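2-C-methyl-D-erythritol 4-phosphate cytidylyltransferase (Thermus thermophilus HB8, PDB 2PX7) probably catalyses the transfer of a cytidylyl group from CTP to 2-C-methyl-D-erythritol 4-phosphate, releasing diphosphate in the second step of the DXP route to isoprenoids. Local coordinates at residues Ala115-Arg126 against Val209-Ile218; Asp64-Leu72 against Ser96-Leu106. One frame throughout, in Å; residues are numbered along the deposited sequence.

Contact 1. Residues Ala115-Arg126 against Val209-Ile218; sequences ARPFVSRGLVAR and VEGEATAFKI
Arg-126 reaches from the helix that starts at Arg-121 to Glu-212, its NH1 and NH2 both meeting OE2; Arg-126 NH2 to Glu-212 OE2 is 3.2 Å. Arg-126 NH1 also donates to Glu-210 O at 2.8 Å, close to the guanidinium plane. The carboxylate of Glu-210 lies over one face of this group, with only a long, purely electrostatic approach. A bend at chi3 (-46°) turns the arginine's end to these acceptors. The other oxygen of Glu-212, OE1, takes a bond from Ser-120 OG on its syn lone pair, and Ser-120 OG, as N-cap, accepts from Leu-123 N at 3.1 Å. Shortened to an alanine here, the side chain would lose its guanidinium, which would probably leave the carboxylates of Glu-210 and Glu-212 without their shared positive partner and Glu-210 O without this donor. Beyond this network, Ala-215 CB touches both Val-119 CG1, at 3.6 Å, and Leu-123 CD2. Water 1 joins Phe-118 N to Thr-214 O and Phe-216 O, and Ile-218 N donates to Ala-115 O at 2.7 Å. Lys-217, predicted to position the substrate MEP, lays its CB over one face of the Arg-116 guanidinium, which is salt-bridged to Asp-113 and to Asp-145 of the second subunit. Helix 54-61 packs on Pro-117 and Ile-218, helix 221-231 covers Phe-118 and Thr-214, and strand 207-210 pairs with strand 136-142 through Val-209.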
ATOM      1  N   ALA A 115      14.399   3.600  -3.766  1.00 31.04           N
ATOM      2  CA  ALA A 115      13.308   4.194  -2.983  1.00 31.58           C
ATOM      3  C   ALA A 115      12.584   3.199  -2.064  1.00 31.75           C
ATOM      4  O   ALA A 115      11.644   3.589  -1.380  1.00 32.17           O
ATOM      5  CB  ALA A 115      12.292   4.914  -3.899  1.00 31.87           C
ATOM      6  N   ARG A 116      13.027   1.935  -2.047  1.00 31.62           N
ATOM      7  CA  ARG A 116      12.532   0.915  -1.099  1.00 31.77           C
ATOM      8  C   ARG A 116      13.638   0.547  -0.091  1.00 32.11           C
ATOM      9  O   ARG A 116      14.271  -0.480  -0.230  1.00 32.19           O
ATOM     10  CB  ARG A 116      12.018  -0.344  -1.846  1.00 31.62           C
ATOM     11  CG  ARG A 116      10.884  -0.078  -2.861  1.00 31.30           C
ATOM     12  CD  ARG A 116      10.526  -1.305  -3.794  1.00 31.88           C
ATOM     13  NE  ARG A 116       9.117  -1.230  -4.181  1.00 32.19           N
ATOM     14  CZ  ARG A 116       8.666  -0.874  -5.372  1.00 36.76           C
ATOM     15  NH1 ARG A 116       9.522  -0.596  -6.359  1.00 39.71           N
ATOM     16  NH2 ARG A 116       7.355  -0.789  -5.595  1.00 31.99           N
ATOM     17  N   PRO A 117      13.896   1.408   0.916  1.00 32.92           N
ATOM     18  CA  PRO A 117      15.015   1.160   1.850  1.00 33.39           C
ATOM     19  C   PRO A 117      14.841   0.018   2.856  1.00 34.64           C
ATOM     20  O   PRO A 117      15.839  -0.581   3.274  1.00 35.66           O
ATOM     21  CB  PRO A 117      15.159   2.493   2.579  1.00 33.03           C
ATOM     22  CG  PRO A 117      13.777   3.099   2.536  1.00 33.07           C
ATOM     23  CD  PRO A 117      13.193   2.677   1.222  1.00 32.95           C
ATOM     24  N   PHE A 118      13.603  -0.301   3.234  1.00 35.63           N
ATOM     25  CA  PHE A 118      13.367  -1.252   4.327  1.00 36.65           C
ATOM     26  C   PHE A 118      13.017  -2.634   3.797  1.00 37.36           C
ATOM     27  O   PHE A 118      11.918  -3.154   3.980  1.00 37.65           O
ATOM     28  CB  PHE A 118      12.325  -0.709   5.321  1.00 36.69           C
ATOM     29  CG  PHE A 118      12.611   0.703   5.782  1.00 36.83           C
ATOM     30  CD1 PHE A 118      13.833   1.023   6.371  1.00 37.83           C
ATOM     31  CD2 PHE A 118      11.665   1.706   5.625  1.00 36.98           C
ATOM     32  CE1 PHE A 118      14.110   2.318   6.785  1.00 37.89           C
ATOM     33  CE2 PHE A 118      11.927   3.008   6.049  1.00 38.28           C
ATOM     34  CZ  PHE A 118      13.155   3.316   6.625  1.00 36.47           C
ATOM     35  N   VAL A 119      13.979  -3.220   3.102  1.00 38.27           N
ATOM     36  CA  VAL A 119      13.823  -4.567   2.596  1.00 38.51           C
ATOM     37  C   VAL A 119      14.609  -5.455   3.540  1.00 38.97           C
ATOM     38  O   VAL A 119      15.766  -5.168   3.853  1.00 39.05           O
ATOM     39  CB  VAL A 119      14.229  -4.711   1.083  1.00 38.67           C
ATOM     40  CG1 VAL A 119      13.323  -3.855   0.228  1.00 39.41           C
ATOM     41  CG2 VAL A 119      15.641  -4.285   0.838  1.00 38.73           C
ATOM     42  N   SER A 120      13.954  -6.505   4.023  1.00 39.38           N
ATOM     43  CA  SER A 120      14.519  -7.377   5.039  1.00 40.28           C
ATOM     44  C   SER A 120      15.374  -8.442   4.394  1.00 40.71           C
ATOM     45  O   SER A 120      15.253  -8.708   3.190  1.00 40.92           O
ATOM     46  CB  SER A 120      13.402  -8.041   5.860  1.00 40.36           C
ATOM     47  OG  SER A 120      12.602  -8.901   5.059  1.00 40.57           O
ATOM     48  N   ARG A 121      16.226  -9.058   5.204  1.00 41.02           N
ATOM     49  CA  ARG A 121      17.048 -10.171   4.764  1.00 41.65           C
ATOM     50  C   ARG A 121      16.162 -11.328   4.321  1.00 40.61           C
ATOM     51  O   ARG A 121      16.493 -12.046   3.377  1.00 40.94           O
ATOM     52  CB  ARG A 121      18.017 -10.616   5.874  1.00 42.49           C
ATOM     53  CG  ARG A 121      19.359 -11.096   5.329  1.00 46.55           C
ATOM     54  CD  ARG A 121      19.892 -12.326   6.082  1.00 53.64           C
ATOM     55  NE  ARG A 121      20.167 -13.454   5.176  1.00 58.49           N
ATOM     56  CZ  ARG A 121      21.248 -13.577   4.396  1.00 61.11           C
ATOM     57  NH1 ARG A 121      22.188 -12.634   4.374  1.00 61.67           N
ATOM     58  NH2 ARG A 121      21.387 -14.652   3.619  1.00 62.46           N
ATOM     59  N   GLY A 122      15.038 -11.501   5.011  1.00 39.31           N
ATOM     60  CA  GLY A 122      14.030 -12.477   4.631  1.00 37.54           C
ATOM     61  C   GLY A 122      13.511 -12.281   3.210  1.00 36.37           C
ATOM     62  O   GLY A 122      13.410 -13.240   2.462  1.00 36.32           O
ATOM     63  N   LEU A 123      13.172 -11.047   2.846  1.00 35.17           N
ATOM     64  CA  LEU A 123      12.676 -10.754   1.497  1.00 34.72           C
ATOM     65  C   LEU A 123      13.744 -11.063   0.440  1.00 34.45           C
ATOM     66  O   LEU A 123      13.475 -11.768  -0.518  1.00 34.38           O
ATOM     67  CB  LEU A 123      12.209  -9.296   1.379  1.00 34.82           C
ATOM     68  CG  LEU A 123      11.495  -8.846   0.083  1.00 34.39           C
ATOM     69  CD1 LEU A 123      10.422  -9.806  -0.366  1.00 30.93           C
ATOM     70  CD2 LEU A 123      10.892  -7.491   0.305  1.00 34.40           C
ATOM     71  N   VAL A 124      14.951 -10.548   0.638  1.00 34.17           N
ATOM     72  CA  VAL A 124      16.064 -10.803  -0.272  1.00 34.61           C
ATOM     73  C   VAL A 124      16.270 -12.304  -0.507  1.00 34.64           C
ATOM     74  O   VAL A 124      16.262 -12.746  -1.660  1.00 34.66           O
ATOM     75  CB  VAL A 124      17.388 -10.133   0.202  1.00 34.51           C
ATOM     76  CG1 VAL A 124      18.501 -10.314  -0.851  1.00 35.09           C
ATOM     77  CG2 VAL A 124      17.180  -8.645   0.465  1.00 34.42           C
ATOM     78  N   ALA A 125      16.416 -13.084   0.571  1.00 34.28           N
ATOM     79  CA  ALA A 125      16.676 -14.526   0.454  1.00 34.24           C
ATOM     80  C   ALA A 125      15.553 -15.223  -0.273  1.00 34.07           C
ATOM     81  O   ALA A 125      15.800 -16.119  -1.077  1.00 34.84           O
ATOM     82  CB  ALA A 125      16.892 -15.185   1.856  1.00 34.58           C
ATOM     83  N   ARG A 126      14.318 -14.816   0.021  1.00 33.25           N
ATOM     84  CA  ARG A 126      13.134 -15.379  -0.616  1.00 33.02           C
ATOM     85  C   ARG A 126      13.120 -15.083  -2.134  1.00 31.83           C
ATOM     86  O   ARG A 126      12.824 -15.955  -2.939  1.00 31.31           O
ATOM     87  CB  ARG A 126      11.873 -14.844   0.085  1.00 33.33           C
ATOM     88  CG  ARG A 126      10.510 -15.368  -0.419  1.00 34.40           C
ATOM     89  CD  ARG A 126       9.342 -14.591   0.263  1.00 33.85           C
ATOM     90  NE  ARG A 126       9.602 -14.486   1.689  1.00 38.25           N
ATOM     91  CZ  ARG A 126       9.362 -13.430   2.467  1.00 38.91           C
ATOM     92  NH1 ARG A 126       8.808 -12.317   2.008  1.00 37.22           N
ATOM     93  NH2 ARG A 126       9.690 -13.505   3.747  1.00 41.40           N
ATOM     94  N   VAL A 209       6.610 -14.288  -5.502  1.00 30.47           N
ATOM     95  CA  VAL A 209       6.805 -14.629  -4.084  1.00 31.86           C
ATOM     96  C   VAL A 209       6.163 -13.553  -3.218  1.00 32.52           C
ATOM     97  O   VAL A 209       5.848 -12.478  -3.711  1.00 31.61           O
ATOM     98  CB  VAL A 209       8.301 -14.814  -3.670  1.00 32.06           C
ATOM     99  CG1 VAL A 209       8.973 -15.914  -4.501  1.00 32.05           C
ATOM    100  CG2 VAL A 209       9.085 -13.500  -3.712  1.00 31.44           C
ATOM    101  N   GLU A 210       5.972 -13.849  -1.937  1.00 33.82           N
ATOM    102  CA  GLU A 210       5.377 -12.886  -1.007  1.00 36.34           C
ATOM    103  C   GLU A 210       6.317 -11.708  -0.772  1.00 35.40           C
ATOM    104  O   GLU A 210       7.466 -11.882  -0.409  1.00 35.03           O
ATOM    105  CB  GLU A 210       4.960 -13.550   0.327  1.00 36.15           C
ATOM    106  CG  GLU A 210       5.829 -14.727   0.717  1.00 39.69           C
ATOM    107  CD  GLU A 210       5.634 -15.262   2.150  1.00 41.39           C
ATOM    108  OE1 GLU A 210       4.905 -14.615   2.963  1.00 46.16           O
ATOM    109  OE2 GLU A 210       6.232 -16.346   2.437  1.00 44.78           O
ATOM    110  N   GLY A 211       5.827 -10.504  -1.022  1.00 35.57           N
ATOM    111  CA  GLY A 211       6.582  -9.315  -0.691  1.00 35.76           C
ATOM    112  C   GLY A 211       6.451  -8.993   0.792  1.00 36.35           C
ATOM    113  O   GLY A 211       6.200  -9.880   1.612  1.00 36.68           O
ATOM    114  N   GLU A 212       6.616  -7.724   1.135  1.00 36.09           N
ATOM    115  CA  GLU A 212       6.576  -7.280   2.523  1.00 36.80           C
ATOM    116  C   GLU A 212       6.153  -5.833   2.620  1.00 36.12           C
ATOM    117  O   GLU A 212       6.575  -4.999   1.810  1.00 35.80           O
ATOM    118  CB  GLU A 212       7.933  -7.495   3.192  1.00 37.60           C
ATOM    119  CG  GLU A 212       8.044  -8.893   3.774  1.00 40.29           C
ATOM    120  CD  GLU A 212       9.405  -9.221   4.316  1.00 43.95           C
ATOM    121  OE1 GLU A 212      10.221  -8.295   4.479  1.00 43.89           O
ATOM    122  OE2 GLU A 212       9.649 -10.426   4.572  1.00 46.08           O
ATOM    123  N   ALA A 213       5.308  -5.548   3.616  1.00 35.49           N
ATOM    124  CA  ALA A 213       4.715  -4.237   3.807  1.00 34.89           C
ATOM    125  C   ALA A 213       5.745  -3.159   4.069  1.00 34.58           C
ATOM    126  O   ALA A 213       5.518  -1.994   3.758  1.00 34.33           O
ATOM    127  CB  ALA A 213       3.676  -4.276   4.953  1.00 35.78           C
ATOM    128  N   THR A 214       6.871  -3.551   4.650  1.00 34.21           N
ATOM    129  CA  THR A 214       7.940  -2.615   4.982  1.00 34.45           C
ATOM    130  C   THR A 214       8.747  -2.192   3.755  1.00 34.55           C
ATOM    131  O   THR A 214       9.395  -1.151   3.782  1.00 35.40           O
ATOM    132  CB  THR A 214       8.893  -3.217   6.010  1.00 34.45           C
ATOM    133  OG1 THR A 214       9.300  -4.510   5.550  1.00 35.21           O
ATOM    134  CG2 THR A 214       8.187  -3.358   7.371  1.00 33.90           C
ATOM    135  N   ALA A 215       8.700  -2.995   2.691  1.00 34.07           N
ATOM    136  CA  ALA A 215       9.398  -2.685   1.448  1.00 33.73           C
ATOM    137  C   ALA A 215       8.641  -1.700   0.543  1.00 33.58           C
ATOM    138  O   ALA A 215       8.701  -1.809  -0.682  1.00 33.79           O
ATOM    139  CB  ALA A 215       9.717  -3.953   0.697  1.00 33.69           C
ATOM    140  N   PHE A 216       7.969  -0.722   1.144  1.00 33.48           N
ATOM    141  CA  PHE A 216       7.214   0.260   0.380  1.00 33.64           C
ATOM    142  C   PHE A 216       8.155   1.250  -0.297  1.00 34.21           C
ATOM    143  O   PHE A 216       9.297   1.457   0.139  1.00 33.59           O
ATOM    144  CB  PHE A 216       6.160   0.985   1.246  1.00 34.10           C
ATOM    145  CG  PHE A 216       6.741   1.758   2.414  1.00 33.84           C
ATOM    146  CD1 PHE A 216       7.110   3.086   2.276  1.00 35.07           C
ATOM    147  CD2 PHE A 216       6.908   1.151   3.646  1.00 34.41           C
ATOM    148  CE1 PHE A 216       7.651   3.802   3.361  1.00 34.55           C
ATOM    149  CE2 PHE A 216       7.457   1.854   4.724  1.00 34.78           C
ATOM    150  CZ  PHE A 216       7.822   3.178   4.574  1.00 33.76           C
ATOM    151  N   LYS A 217       7.670   1.845  -1.376  1.00 34.92           N
ATOM    152  CA  LYS A 217       8.455   2.790  -2.153  1.00 36.47           C
ATOM    153  C   LYS A 217       8.216   4.182  -1.581  1.00 36.74           C
ATOM    154  O   LYS A 217       7.081   4.548  -1.322  1.00 36.27           O
ATOM    155  CB  LYS A 217       8.049   2.725  -3.637  1.00 35.59           C
ATOM    156  CG  LYS A 217       8.868   3.611  -4.561  1.00 36.66           C
ATOM    157  CD  LYS A 217       8.503   3.437  -6.046  1.00 38.26           C
ATOM    158  CE  LYS A 217       9.690   3.884  -6.933  1.00 43.39           C
ATOM    159  NZ  LYS A 217       9.312   4.207  -8.357  1.00 46.35           N
ATOM    160  N   ILE A 218       9.288   4.945  -1.364  1.00 38.00           N
ATOM    161  CA  ILE A 218       9.145   6.345  -0.954  1.00 39.68           C
ATOM    162  C   ILE A 218       8.972   7.200  -2.198  1.00 41.34           C
ATOM    163  O   ILE A 218       9.927   7.428  -2.962  1.00 41.75           O
ATOM    164  CB  ILE A 218      10.329   6.849  -0.105  1.00 39.50           C
ATOM    165  CG1 ILE A 218      10.471   6.002   1.158  1.00 38.67           C
ATOM    166  CG2 ILE A 218      10.146   8.347   0.218  1.00 40.00           C
ATOM    167  CD1 ILE A 218      11.740   6.270   1.965  1.00 39.89           C
TER
HETATM  168  O   HOH W   1      10.905   0.373   2.113  1.00 30.41           O

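Contact 2. Residues Asp64-Leu72 against Ser96-Leu106; sequences DAAEVLVAL and SVARLLEAASL
Glu-67 stretches from the start of strand 67-72 to the loop residues 104-106 that follow helix 93-103, where Ser-105 receives it. Its CB lies 4.0 Å from Leu-106 CD1, the methyl that also packs on Ala-66 CB at 3.6 Å. With CG anti to the backbone N (chi1 177°) and the chain extended through CD, the carboxylate is carried across to the backbone of Ser-105. There OE1 of Glu-67 accepts from Ser-105 N at 2.9 Å on its syn lone pair, in a bond bent only modestly from straight (162°). OE1 also accepts from Ser-27 OG on strand 27-31, so a single oxygen joins this loop to the neighbouring strand. The other oxygen, Glu-67 OE2, has Ser-105 OG at 3.0 Å, at best a weak bond. Further along the strand the contact becomes apolar. Leu-69 CD1 rests against Leu-100 O and Ala-104 CA, each 3.7 Å away, while its CB meets CD2 of Leu-100. The same Leu-100 sends CD2 to the backbone of Val-70 and Ala-71, and its CD1 touches Ala-71 CB. At the far end, Ala-71 CB meets Ser-96 CB at 3.8 Å. The strand and helix segments run roughly antiparallel, at 145°, with axes 8.5 Å apart, an arrangement characteristic of the helix-on-sheet layers of the Rossmann-like alpha/beta fold of nucleotidyltransferases such as IspD.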
ATOM      1  N   ASP A  64      25.668  -8.613   2.102  1.00 42.63           N
ATOM      2  CA  ASP A  64      26.153  -9.968   1.891  1.00 42.58           C
ATOM      3  C   ASP A  64      26.328 -10.366   0.418  1.00 41.57           C
ATOM      4  O   ASP A  64      26.809 -11.470   0.135  1.00 41.37           O
ATOM      5  CB  ASP A  64      25.206 -10.956   2.582  1.00 43.26           C
ATOM      6  CG  ASP A  64      25.309 -10.894   4.094  1.00 46.59           C
ATOM      7  OD1 ASP A  64      26.442 -10.715   4.601  1.00 49.23           O
ATOM      8  OD2 ASP A  64      24.261 -11.024   4.771  1.00 49.86           O
ATOM      9  N   ALA A  65      25.933  -9.483  -0.506  1.00 40.13           N
ATOM     10  CA  ALA A  65      26.039  -9.755  -1.949  1.00 39.08           C
ATOM     11  C   ALA A  65      27.475  -9.679  -2.436  1.00 38.33           C
ATOM     12  O   ALA A  65      28.232  -8.809  -2.006  1.00 37.98           O
ATOM     13  CB  ALA A  65      25.159  -8.797  -2.749  1.00 38.23           C
ATOM     14  N   ALA A  66      27.833 -10.570  -3.358  1.00 37.83           N
ATOM     15  CA  ALA A  66      29.195 -10.614  -3.892  1.00 37.54           C
ATOM     16  C   ALA A  66      29.564  -9.348  -4.692  1.00 37.07           C
ATOM     17  O   ALA A  66      30.719  -8.934  -4.700  1.00 36.73           O
ATOM     18  CB  ALA A  66      29.416 -11.889  -4.722  1.00 37.28           C
ATOM     19  N   GLU A  67      28.570  -8.727  -5.333  1.00 36.59           N
ATOM     20  CA  GLU A  67      28.785  -7.551  -6.193  1.00 35.68           C
ATOM     21  C   GLU A  67      27.551  -6.634  -6.174  1.00 34.84           C
ATOM     22  O   GLU A  67      26.425  -7.088  -6.421  1.00 34.75           O
ATOM     23  CB  GLU A  67      29.089  -8.021  -7.622  1.00 35.66           C
ATOM     24  CG  GLU A  67      29.269  -6.917  -8.658  1.00 35.91           C
ATOM     25  CD  GLU A  67      29.530  -7.470 -10.059  1.00 36.59           C
ATOM     26  OE1 GLU A  67      28.625  -8.104 -10.651  1.00 35.03           O
ATOM     27  OE2 GLU A  67      30.647  -7.250 -10.577  1.00 39.21           O
ATOM     28  N   VAL A  68      27.761  -5.365  -5.838  1.00 33.91           N
ATOM     29  CA  VAL A  68      26.714  -4.349  -5.899  1.00 33.18           C
ATOM     30  C   VAL A  68      27.125  -3.290  -6.937  1.00 33.04           C
ATOM     31  O   VAL A  68      28.225  -2.721  -6.869  1.00 32.88           O
ATOM     32  CB  VAL A  68      26.432  -3.686  -4.528  1.00 33.19           C
ATOM     33  CG1 VAL A  68      25.252  -2.708  -4.622  1.00 32.28           C
ATOM     34  CG2 VAL A  68      26.175  -4.743  -3.425  1.00 33.24           C
ATOM     35  N   LEU A  69      26.240  -3.055  -7.901  1.00 31.96           N
ATOM     36  CA  LEU A  69      26.470  -2.076  -8.966  1.00 31.06           C
ATOM     37  C   LEU A  69      25.379  -1.028  -8.899  1.00 30.48           C
ATOM     38  O   LEU A  69      24.189  -1.359  -8.870  1.00 29.46           O
ATOM     39  CB  LEU A  69      26.464  -2.772 -10.327  1.00 31.19           C
ATOM     40  CG  LEU A  69      27.540  -3.840 -10.568  1.00 32.52           C
ATOM     41  CD1 LEU A  69      27.133  -4.778 -11.677  1.00 31.83           C
ATOM     42  CD2 LEU A  69      28.894  -3.198 -10.914  1.00 33.28           C
ATOM     43  N   VAL A  70      25.791   0.232  -8.858  1.00 30.21           N
ATOM     44  CA  VAL A  70      24.887   1.356  -8.637  1.00 30.49           C
ATOM     45  C   VAL A  70      24.985   2.353  -9.786  1.00 31.53           C
ATOM     46  O   VAL A  70      26.089   2.714 -10.212  1.00 31.50           O
ATOM     47  CB  VAL A  70      25.208   2.090  -7.306  1.00 30.37           C
ATOM     48  CG1 VAL A  70      24.245   3.277  -7.074  1.00 28.85           C
ATOM     49  CG2 VAL A  70      25.164   1.115  -6.124  1.00 29.80           C
ATOM     50  N   ALA A  71      23.827   2.799 -10.267  1.00 31.93           N
ATOM     51  CA  ALA A  71      23.746   3.832 -11.284  1.00 32.89           C
ATOM     52  C   ALA A  71      23.376   5.149 -10.634  1.00 34.17           C
ATOM     53  O   ALA A  71      22.426   5.207  -9.843  1.00 34.83           O
ATOM     54  CB  ALA A  71      22.720   3.465 -12.334  1.00 32.77           C
ATOM     55  N   LEU A  72      24.123   6.209 -10.950  1.00 34.40           N
ATOM     56  CA  LEU A  72      23.806   7.528 -10.425  1.00 35.47           C
ATOM     57  C   LEU A  72      23.625   8.543 -11.554  1.00 36.43           C
ATOM     58  O   LEU A  72      24.181   8.364 -12.638  1.00 36.04           O
ATOM     59  CB  LEU A  72      24.893   7.998  -9.444  1.00 35.49           C
ATOM     60  CG  LEU A  72      25.005   7.263  -8.107  1.00 35.34           C
ATOM     61  CD1 LEU A  72      26.180   7.807  -7.313  1.00 34.83           C
ATOM     62  CD2 LEU A  72      23.698   7.358  -7.297  1.00 35.97           C
ATOM     63  N   SER A  96      19.168   2.696 -17.110  1.00 27.44           N
ATOM     64  CA  SER A  96      20.167   2.490 -16.061  1.00 26.97           C
ATOM     65  C   SER A  96      20.376   1.011 -15.786  1.00 26.70           C
ATOM     66  O   SER A  96      21.528   0.577 -15.665  1.00 25.50           O
ATOM     67  CB  SER A  96      19.812   3.236 -14.779  1.00 26.97           C
ATOM     68  OG  SER A  96      19.757   4.631 -15.018  1.00 27.63           O
ATOM     69  N   VAL A  97      19.282   0.238 -15.708  1.00 26.01           N
ATOM     70  CA  VAL A  97      19.396  -1.228 -15.535  1.00 26.22           C
ATOM     71  C   VAL A  97      20.234  -1.884 -16.638  1.00 26.36           C
ATOM     72  O   VAL A  97      21.090  -2.725 -16.351  1.00 26.60           O
ATOM     73  CB  VAL A  97      18.018  -1.956 -15.473  1.00 26.34           C
ATOM     74  CG1 VAL A  97      18.211  -3.483 -15.558  1.00 25.56           C
ATOM     75  CG2 VAL A  97      17.240  -1.581 -14.209  1.00 24.94           C
ATOM     76  N   ALA A  98      19.971  -1.529 -17.897  1.00 26.39           N
ATOM     77  CA  ALA A  98      20.747  -2.075 -19.033  1.00 26.97           C
ATOM     78  C   ALA A  98      22.259  -1.788 -18.900  1.00 27.06           C
ATOM     79  O   ALA A  98      23.108  -2.636 -19.193  1.00 27.44           O
ATOM     80  CB  ALA A  98      20.201  -1.518 -20.377  1.00 26.31           C
ATOM     81  N   ARG A  99      22.582  -0.585 -18.445  1.00 27.94           N
ATOM     82  CA  ARG A  99      23.972  -0.191 -18.223  1.00 28.68           C
ATOM     83  C   ARG A  99      24.622  -1.020 -17.143  1.00 28.70           C
ATOM     84  O   ARG A  99      25.700  -1.585 -17.349  1.00 28.44           O
ATOM     85  CB  ARG A  99      24.058   1.294 -17.893  1.00 28.79           C
ATOM     86  CG  ARG A  99      23.683   2.173 -19.096  1.00 30.43           C
ATOM     87  CD  ARG A  99      23.856   3.626 -18.728  1.00 33.44           C
ATOM     88  NE  ARG A  99      23.344   4.533 -19.748  1.00 34.65           N
ATOM     89  CZ  ARG A  99      23.749   5.794 -19.895  1.00 37.87           C
ATOM     90  NH1 ARG A  99      24.696   6.294 -19.095  1.00 36.07           N
ATOM     91  NH2 ARG A  99      23.208   6.561 -20.847  1.00 36.40           N
ATOM     92  N   LEU A 100      23.946  -1.113 -16.004  1.00 28.49           N
ATOM     93  CA  LEU A 100      24.400  -1.940 -14.891  1.00 28.98           C
ATOM     94  C   LEU A 100      24.559  -3.393 -15.293  1.00 29.05           C
ATOM     95  O   LEU A 100      25.510  -4.051 -14.895  1.00 29.42           O
ATOM     96  CB  LEU A 100      23.432  -1.820 -13.703  1.00 28.53           C
ATOM     97  CG  LEU A 100      23.362  -0.428 -13.072  1.00 28.92           C
ATOM     98  CD1 LEU A 100      22.249  -0.391 -12.037  1.00 28.27           C
ATOM     99  CD2 LEU A 100      24.714  -0.030 -12.457  1.00 28.91           C
ATOM    100  N   LEU A 101      23.615  -3.885 -16.081  1.00 30.08           N
ATOM    101  CA  LEU A 101      23.578  -5.293 -16.495  1.00 30.94           C
ATOM    102  C   LEU A 101      24.806  -5.710 -17.310  1.00 31.91           C
ATOM    103  O   LEU A 101      25.304  -6.829 -17.177  1.00 30.96           O
ATOM    104  CB  LEU A 101      22.309  -5.535 -17.316  1.00 30.60           C
ATOM    105  CG  LEU A 101      21.780  -6.938 -17.595  1.00 31.18           C
ATOM    106  CD1 LEU A 101      21.714  -7.807 -16.315  1.00 29.33           C
ATOM    107  CD2 LEU A 101      20.410  -6.789 -18.268  1.00 29.84           C
ATOM    108  N   GLU A 102      25.281  -4.799 -18.156  1.00 33.63           N
ATOM    109  CA  GLU A 102      26.467  -5.040 -18.970  1.00 35.83           C
ATOM    110  C   GLU A 102      27.704  -5.295 -18.109  1.00 35.60           C
ATOM    111  O   GLU A 102      28.592  -6.052 -18.511  1.00 35.98           O
ATOM    112  CB  GLU A 102      26.708  -3.851 -19.901  1.00 37.22           C
ATOM    113  CG  GLU A 102      27.484  -4.212 -21.155  1.00 43.83           C
ATOM    114  CD  GLU A 102      27.641  -3.022 -22.084  1.00 51.70           C
ATOM    115  OE1 GLU A 102      26.602  -2.406 -22.427  1.00 54.47           O
ATOM    116  OE2 GLU A 102      28.802  -2.715 -22.463  1.00 55.08           O
ATOM    117  N   ALA A 103      27.730  -4.683 -16.922  1.00 35.15           N
ATOM    118  CA  ALA A 103      28.836  -4.796 -15.971  1.00 35.21           C
ATOM    119  C   ALA A 103      28.708  -5.964 -14.993  1.00 35.46           C
ATOM    120  O   ALA A 103      29.681  -6.300 -14.313  1.00 35.04           O
ATOM    121  CB  ALA A 103      29.000  -3.485 -15.198  1.00 35.20           C
ATOM    122  N   ALA A 104      27.520  -6.581 -14.922  1.00 34.95           N
ATOM    123  CA  ALA A 104      27.265  -7.689 -13.990  1.00 34.80           C
ATOM    124  C   ALA A 104      28.203  -8.875 -14.270  1.00 34.99           C
ATOM    125  O   ALA A 104      28.366  -9.259 -15.419  1.00 34.57           O
ATOM    126  CB  ALA A 104      25.789  -8.124 -14.064  1.00 34.16           C
ATOM    127  N   SER A 105      28.823  -9.443 -13.230  1.00 35.41           N
ATOM    128  CA  SER A 105      29.800 -10.520 -13.432  1.00 36.10           C
ATOM    129  C   SER A 105      29.289 -11.903 -13.047  1.00 35.87           C
ATOM    130  O   SER A 105      29.864 -12.923 -13.459  1.00 35.86           O
ATOM    131  CB  SER A 105      31.139 -10.204 -12.733  1.00 37.05           C
ATOM    132  OG  SER A 105      30.992 -10.147 -11.324  1.00 39.59           O
ATOM    133  N   LEU A 106      28.179 -11.940 -12.308  1.00 34.59           N
ATOM    134  CA  LEU A 106      27.635 -13.190 -11.778  1.00 33.97           C
ATOM    135  C   LEU A 106      26.351 -13.619 -12.525  1.00 33.53           C
ATOM    136  O   LEU A 106      25.636 -12.768 -13.055  1.00 33.03           O
ATOM    137  CB  LEU A 106      27.427 -13.046 -10.262  1.00 34.38           C
ATOM    138  CG  LEU A 106      28.745 -12.704  -9.534  1.00 34.88           C
ATOM    139  CD1 LEU A 106      28.503 -11.961  -8.243  1.00 36.54           C
ATOM    140  CD2 LEU A 106      29.602 -13.960  -9.288  1.00 36.61           C
TER

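How the contacts relate
From the N terminus the chain first runs through strand 27-31 and helix 54-61 to strand 67-72, and contact 2 closes when helix 93-103 comes back over that strand, a short loop holding strand 85-88. Strand 108-111 follows, and contact 1 then opens at 115-126. Its loop is much longer, taking in strands 136-142 and 165-174 and helices 175-188 and 195-201 before 209-218 returns. The two loops therefore stand in series, neither nested nor crossed, with centres about 19 Å apart. They attach to different regions of one mixed sheet, and Arg-121 NH1 of contact 1 bridges to Asp-64 OD2 of contact 2 at 2.7 Å.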